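PDB 6XI3: large adhesion protein (Lap) involved in biofilm formation from Marinobacter hydrocarbonoclasticus, which forms part of the extending region of a bacterial biofilm adhesin, whose tandem Ig-like domains bind calcium at their junctions and probably project its adhesive end outward. Local coordinates for residues 314-326 / 336-350. Sequence-based numbering, arbitrary orientation.
Sequences LDATTGALTVSLD and DLSGTTADVAPNSQV. With CA (calcium ion), chain B.
Asp343, just past strand 336-342, meets Thr317 and a calcium ion shared with the linker before strand 320-326. Its CB methylene lies obliquely against the Thr317 methyl, CG2, at 3.9 Å. CG stands anti to the backbone N (chi1 -155°), which carries the carboxylate to the metal: OD2 binds calcium at 2.2 Å, while OD1 turns to a salt bridge with Arg398. A short carboxylate suits this place, since one oxygen can bind the ion while the other is held by a cation. Asp315 OD1 and the backbone O of Thr317 also bind the ion, together with a water that accepts a hydrogen bond from Gly319 N at 2.8 Å; Asp289 and Asn399 complete the shell. Asp315 and Asp343 would probably repel one another without the calcium.

Beyond the site the strands run antiparallel at 159°, joined by paired bonds such as Ala342 N to Ala320 O at 2.9 Å. On the side bearing Ala320 and Ser324, small or polar residues suit a face at least partly open to solvent: Thr322 OG1 and Thr340 OG1 share a hydrogen bond of 2.6 Å, and Ser324 OG donates to Asp326 OD1. The other face is largely apolar. Leu321 CD1 reaches Thr341 CG2 at 3.8 Å and Val350 CG1 at 4.2 Å, while Thr341 OG1 bonds Gly372 O. Leu321 also touches Tyr374 in its own sheet and Leu403 of the opposing sheet.

The arrangement is a beta hairpin of an Ig-like beta-sandwich, its open end completing the interdomain calcium site characteristic of extended RTX adhesin repeats.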
loop_
_atom_site.group_PDB
_atom_site.type_symbol
_atom_site.label_atom_id
_atom_site.label_comp_id
_atom_site.label_asym_id
_atom_site.label_seq_id
_atom_site.Cartn_x
_atom_site.Cartn_y
_atom_site.Cartn_z
ATOM N N LEU A 314 27.487 -21.071 -7.162
ATOM C CA LEU A 314 27.024 -22.184 -8.016
ATOM C C LEU A 314 28.272 -22.970 -8.392
ATOM O O LEU A 314 29.298 -22.335 -8.751
ATOM C CB LEU A 314 26.296 -21.615 -9.238
ATOM C CG LEU A 314 25.757 -22.622 -10.253
ATOM C CD1 LEU A 314 24.824 -23.621 -9.600
ATOM C CD2 LEU A 314 25.057 -21.909 -11.414
ATOM N N ASP A 315 28.209 -24.287 -8.206
ATOM C CA ASP A 315 29.326 -25.196 -8.564
ATOM C C ASP A 315 28.726 -26.469 -9.144
ATOM O O ASP A 315 28.839 -27.516 -8.471
ATOM C CB ASP A 315 30.244 -25.415 -7.357
ATOM C CG ASP A 315 31.558 -26.099 -7.702
ATOM O OD1 ASP A 315 31.787 -26.350 -8.895
ATOM O OD2 ASP A 315 32.362 -26.330 -6.765
ATOM N N ALA A 316 28.058 -26.369 -10.299
ATOM C CA ALA A 316 27.385 -27.533 -10.955
ATOM C C ALA A 316 28.405 -28.412 -11.710
ATOM O O ALA A 316 28.121 -29.568 -11.949
ATOM C CB ALA A 316 26.286 -27.046 -11.858
ATOM N N THR A 317 29.579 -27.879 -12.026
ATOM C CA THR A 317 30.645 -28.582 -12.795
ATOM C C THR A 317 31.974 -28.516 -12.032
ATOM O O THR A 317 32.475 -27.415 -11.741
ATOM C CB THR A 317 30.799 -27.971 -14.193
ATOM O OG1 THR A 317 29.523 -27.954 -14.829
ATOM C CG2 THR A 317 31.796 -28.709 -15.061
ATOM N N THR A 318 32.545 -29.672 -11.759
ATOM C CA THR A 318 33.811 -29.834 -11.019
ATOM C C THR A 318 34.938 -29.331 -11.908
ATOM O O THR A 318 35.053 -29.863 -12.960
ATOM C CB THR A 318 34.013 -31.309 -10.684
ATOM O OG1 THR A 318 32.880 -31.647 -9.901
ATOM C CG2 THR A 318 35.289 -31.610 -9.934
ATOM N N GLY A 319 35.705 -28.332 -11.493
ATOM C CA GLY A 319 36.873 -27.906 -12.278
ATOM C C GLY A 319 37.794 -29.091 -12.521
ATOM O O GLY A 319 37.943 -29.934 -11.596
ATOM N N ALA A 320 38.388 -29.168 -13.711
ATOM C CA ALA A 320 39.489 -30.115 -13.979
ATOM C C ALA A 320 40.385 -29.597 -15.102
ATOM O O ALA A 320 39.925 -28.836 -15.997
ATOM C CB ALA A 320 38.931 -31.489 -14.282
ATOM N N LEU A 321 41.630 -30.035 -15.059
ATOM C CA LEU A 321 42.579 -29.802 -16.164
ATOM C C LEU A 321 43.419 -31.073 -16.335
ATOM O O LEU A 321 43.900 -31.619 -15.306
ATOM C CB LEU A 321 43.433 -28.573 -15.831
ATOM C CG LEU A 321 44.432 -28.216 -16.928
ATOM C CD1 LEU A 321 44.636 -26.720 -17.061
ATOM C CD2 LEU A 321 45.743 -28.950 -16.703
ATOM N N THR A 322 43.575 -31.528 -17.578
ATOM C CA THR A 322 44.599 -32.540 -17.963
ATOM C C THR A 322 45.664 -31.904 -18.855
ATOM O O THR A 322 45.339 -30.989 -19.614
ATOM C CB THR A 322 44.003 -33.712 -18.752
ATOM O OG1 THR A 322 43.589 -33.237 -20.036
ATOM C CG2 THR A 322 42.857 -34.385 -18.029
ATOM N N VAL A 323 46.881 -32.438 -18.835
ATOM C CA VAL A 323 47.904 -32.090 -19.855
ATOM C C VAL A 323 48.515 -33.400 -20.351
ATOM O O VAL A 323 48.562 -34.372 -19.570
ATOM C CB VAL A 323 48.964 -31.132 -19.290
ATOM C CG1 VAL A 323 49.824 -31.806 -18.240
ATOM C CG2 VAL A 323 49.828 -30.551 -20.397
ATOM N N SER A 324 48.941 -33.405 -21.613
ATOM C CA SER A 324 49.598 -34.548 -22.283
ATOM C C SER A 324 50.849 -34.049 -23.007
ATOM O O SER A 324 50.800 -32.998 -23.677
ATOM C CB SER A 324 48.651 -35.265 -23.209
ATOM O OG SER A 324 49.370 -36.189 -24.016
ATOM N N LEU A 325 51.958 -34.767 -22.837
ATOM C CA LEU A 325 53.155 -34.549 -23.672
ATOM C C LEU A 325 53.010 -35.467 -24.887
ATOM O O LEU A 325 53.237 -36.682 -24.748
ATOM C CB LEU A 325 54.402 -34.837 -22.846
ATOM C CG LEU A 325 55.725 -34.720 -23.585
ATOM C CD1 LEU A 325 55.878 -33.363 -24.254
ATOM C CD2 LEU A 325 56.871 -34.965 -22.608
ATOM N N ASP A 326 52.608 -34.873 -26.010
ATOM C CA ASP A 326 52.259 -35.584 -27.267
ATOM C C ASP A 326 53.520 -35.983 -28.039
ATOM O O ASP A 326 53.560 -37.109 -28.505
ATOM C CB ASP A 326 51.325 -34.735 -28.107
ATOM C CG ASP A 326 50.013 -34.477 -27.375
ATOM O OD1 ASP A 326 49.605 -35.330 -26.546
ATOM O OD2 ASP A 326 49.455 -33.430 -27.597
ATOM N N ASP A 336 55.396 -30.957 -28.428
ATOM C CA ASP A 336 53.974 -30.641 -28.674
ATOM C C ASP A 336 53.233 -31.115 -27.426
ATOM O O ASP A 336 53.506 -32.257 -26.998
ATOM C CB ASP A 336 53.441 -31.285 -29.960
ATOM C CG ASP A 336 54.181 -30.901 -31.242
ATOM O OD1 ASP A 336 54.912 -29.899 -31.263
ATOM O OD2 ASP A 336 54.000 -31.616 -32.219
ATOM N N LEU A 337 52.372 -30.253 -26.872
ATOM C CA LEU A 337 51.587 -30.481 -25.639
ATOM C C LEU A 337 50.120 -30.301 -26.010
ATOM O O LEU A 337 49.855 -29.544 -26.913
ATOM C CB LEU A 337 51.956 -29.438 -24.580
ATOM C CG LEU A 337 53.429 -29.333 -24.226
ATOM C CD1 LEU A 337 53.645 -28.178 -23.286
ATOM C CD2 LEU A 337 53.929 -30.627 -23.595
ATOM N N SER A 338 49.206 -30.976 -25.328
ATOM C CA SER A 338 47.754 -30.732 -25.458
ATOM C C SER A 338 47.096 -30.966 -24.100
ATOM O O SER A 338 47.739 -31.597 -23.242
ATOM C CB SER A 338 47.147 -31.620 -26.504
ATOM O OG SER A 338 47.488 -32.957 -26.248
ATOM N N GLY A 339 45.852 -30.514 -23.940
ATOM C CA GLY A 339 45.127 -30.790 -22.694
ATOM C C GLY A 339 43.641 -30.575 -22.846
ATOM O O GLY A 339 43.203 -30.161 -23.912
ATOM N N THR A 340 42.924 -30.830 -21.766
ATOM C CA THR A 340 41.466 -30.660 -21.678
ATOM C C THR A 340 41.209 -29.919 -20.386
ATOM O O THR A 340 42.055 -29.986 -19.461
ATOM C CB THR A 340 40.701 -32.003 -21.707
ATOM O OG1 THR A 340 41.062 -32.764 -20.553
ATOM C CG2 THR A 340 40.983 -32.818 -22.952
ATOM N N THR A 341 40.042 -29.299 -20.316
ATOM C CA THR A 341 39.580 -28.617 -19.094
ATOM C C THR A 341 38.083 -28.876 -18.931
ATOM O O THR A 341 37.416 -29.109 -19.917
ATOM C CB THR A 341 39.924 -27.117 -19.070
ATOM O OG1 THR A 341 39.268 -26.426 -20.122
ATOM C CG2 THR A 341 41.405 -26.831 -19.133
ATOM N N ALA A 342 37.627 -28.829 -17.691
ATOM C CA ALA A 342 36.205 -28.738 -17.314
ATOM C C ALA A 342 36.050 -27.522 -16.395
ATOM O O ALA A 342 36.932 -27.314 -15.546
ATOM C CB ALA A 342 35.778 -30.041 -16.667
ATOM N N ASP A 343 35.016 -26.711 -16.634
ATOM C CA ASP A 343 34.661 -25.499 -15.844
ATOM C C ASP A 343 35.791 -24.450 -15.865
ATOM O O ASP A 343 35.967 -23.723 -14.845
ATOM C CB ASP A 343 34.297 -25.845 -14.405
ATOM C CG ASP A 343 33.375 -24.761 -13.836
ATOM O OD1 ASP A 343 32.663 -24.133 -14.651
ATOM O OD2 ASP A 343 33.421 -24.511 -12.625
ATOM N N VAL A 344 36.545 -24.361 -16.965
ATOM C CA VAL A 344 37.456 -23.221 -17.248
ATOM C C VAL A 344 36.852 -22.438 -18.415
ATOM O O VAL A 344 36.718 -23.029 -19.478
ATOM C CB VAL A 344 38.872 -23.703 -17.592
ATOM C CG1 VAL A 344 39.786 -22.521 -17.857
ATOM C CG2 VAL A 344 39.457 -24.583 -16.504
ATOM N N ALA A 345 36.472 -21.182 -18.199
ATOM C CA ALA A 345 35.837 -20.301 -19.200
ATOM C C ALA A 345 36.717 -20.332 -20.443
ATOM O O ALA A 345 37.940 -20.230 -20.344
ATOM C CB ALA A 345 35.677 -18.891 -18.667
ATOM N N PRO A 346 36.136 -20.523 -21.637
ATOM C CA PRO A 346 36.887 -20.362 -22.876
ATOM C C PRO A 346 37.554 -18.983 -22.928
ATOM O O PRO A 346 37.027 -18.034 -22.360
ATOM C CB PRO A 346 35.815 -20.531 -23.944
ATOM C CG PRO A 346 34.819 -21.454 -23.290
ATOM C CD PRO A 346 34.733 -20.909 -21.881
ATOM N N ASN A 347 38.756 -18.954 -23.496
ATOM C CA ASN A 347 39.637 -17.768 -23.627
ATOM C C ASN A 347 40.431 -17.480 -22.352
ATOM O O ASN A 347 41.266 -16.547 -22.431
ATOM C CB ASN A 347 38.861 -16.553 -24.139
ATOM C CG ASN A 347 38.283 -16.844 -25.500
ATOM O OD1 ASN A 347 38.935 -17.482 -26.308
ATOM N ND2 ASN A 347 37.062 -16.408 -25.752
ATOM N N SER A 348 40.294 -18.280 -21.287
ATOM C CA SER A 348 41.235 -18.300 -20.141
ATOM C C SER A 348 42.643 -18.695 -20.602
ATOM O O SER A 348 42.771 -19.446 -21.576
ATOM C CB SER A 348 40.783 -19.218 -19.063
ATOM O OG SER A 348 39.488 -18.864 -18.629
ATOM N N GLN A 349 43.647 -18.218 -19.889
ATOM C CA GLN A 349 45.062 -18.589 -20.110
ATOM C C GLN A 349 45.332 -19.927 -19.424
ATOM O O GLN A 349 44.751 -20.163 -18.360
ATOM C CB GLN A 349 45.976 -17.510 -19.544
ATOM C CG GLN A 349 45.733 -16.162 -20.192
ATOM C CD GLN A 349 46.764 -15.136 -19.789
ATOM O OE1 GLN A 349 46.924 -14.114 -20.454
ATOM N NE2 GLN A 349 47.490 -15.427 -18.726
ATOM N N VAL A 350 46.138 -20.775 -20.060
ATOM C CA VAL A 350 46.744 -21.968 -19.445
ATOM C C VAL A 350 48.225 -21.666 -19.313
ATOM O O VAL A 350 48.830 -21.444 -20.371
ATOM C CB VAL A 350 46.590 -23.233 -20.309
ATOM C CG1 VAL A 350 47.124 -24.421 -19.530
ATOM C CG2 VAL A 350 45.158 -23.453 -20.789
HETATM CA CA CA B . 32.711 -25.482 -10.755
HETATM O O HOH W 1 34.852 -26.134 -9.919
#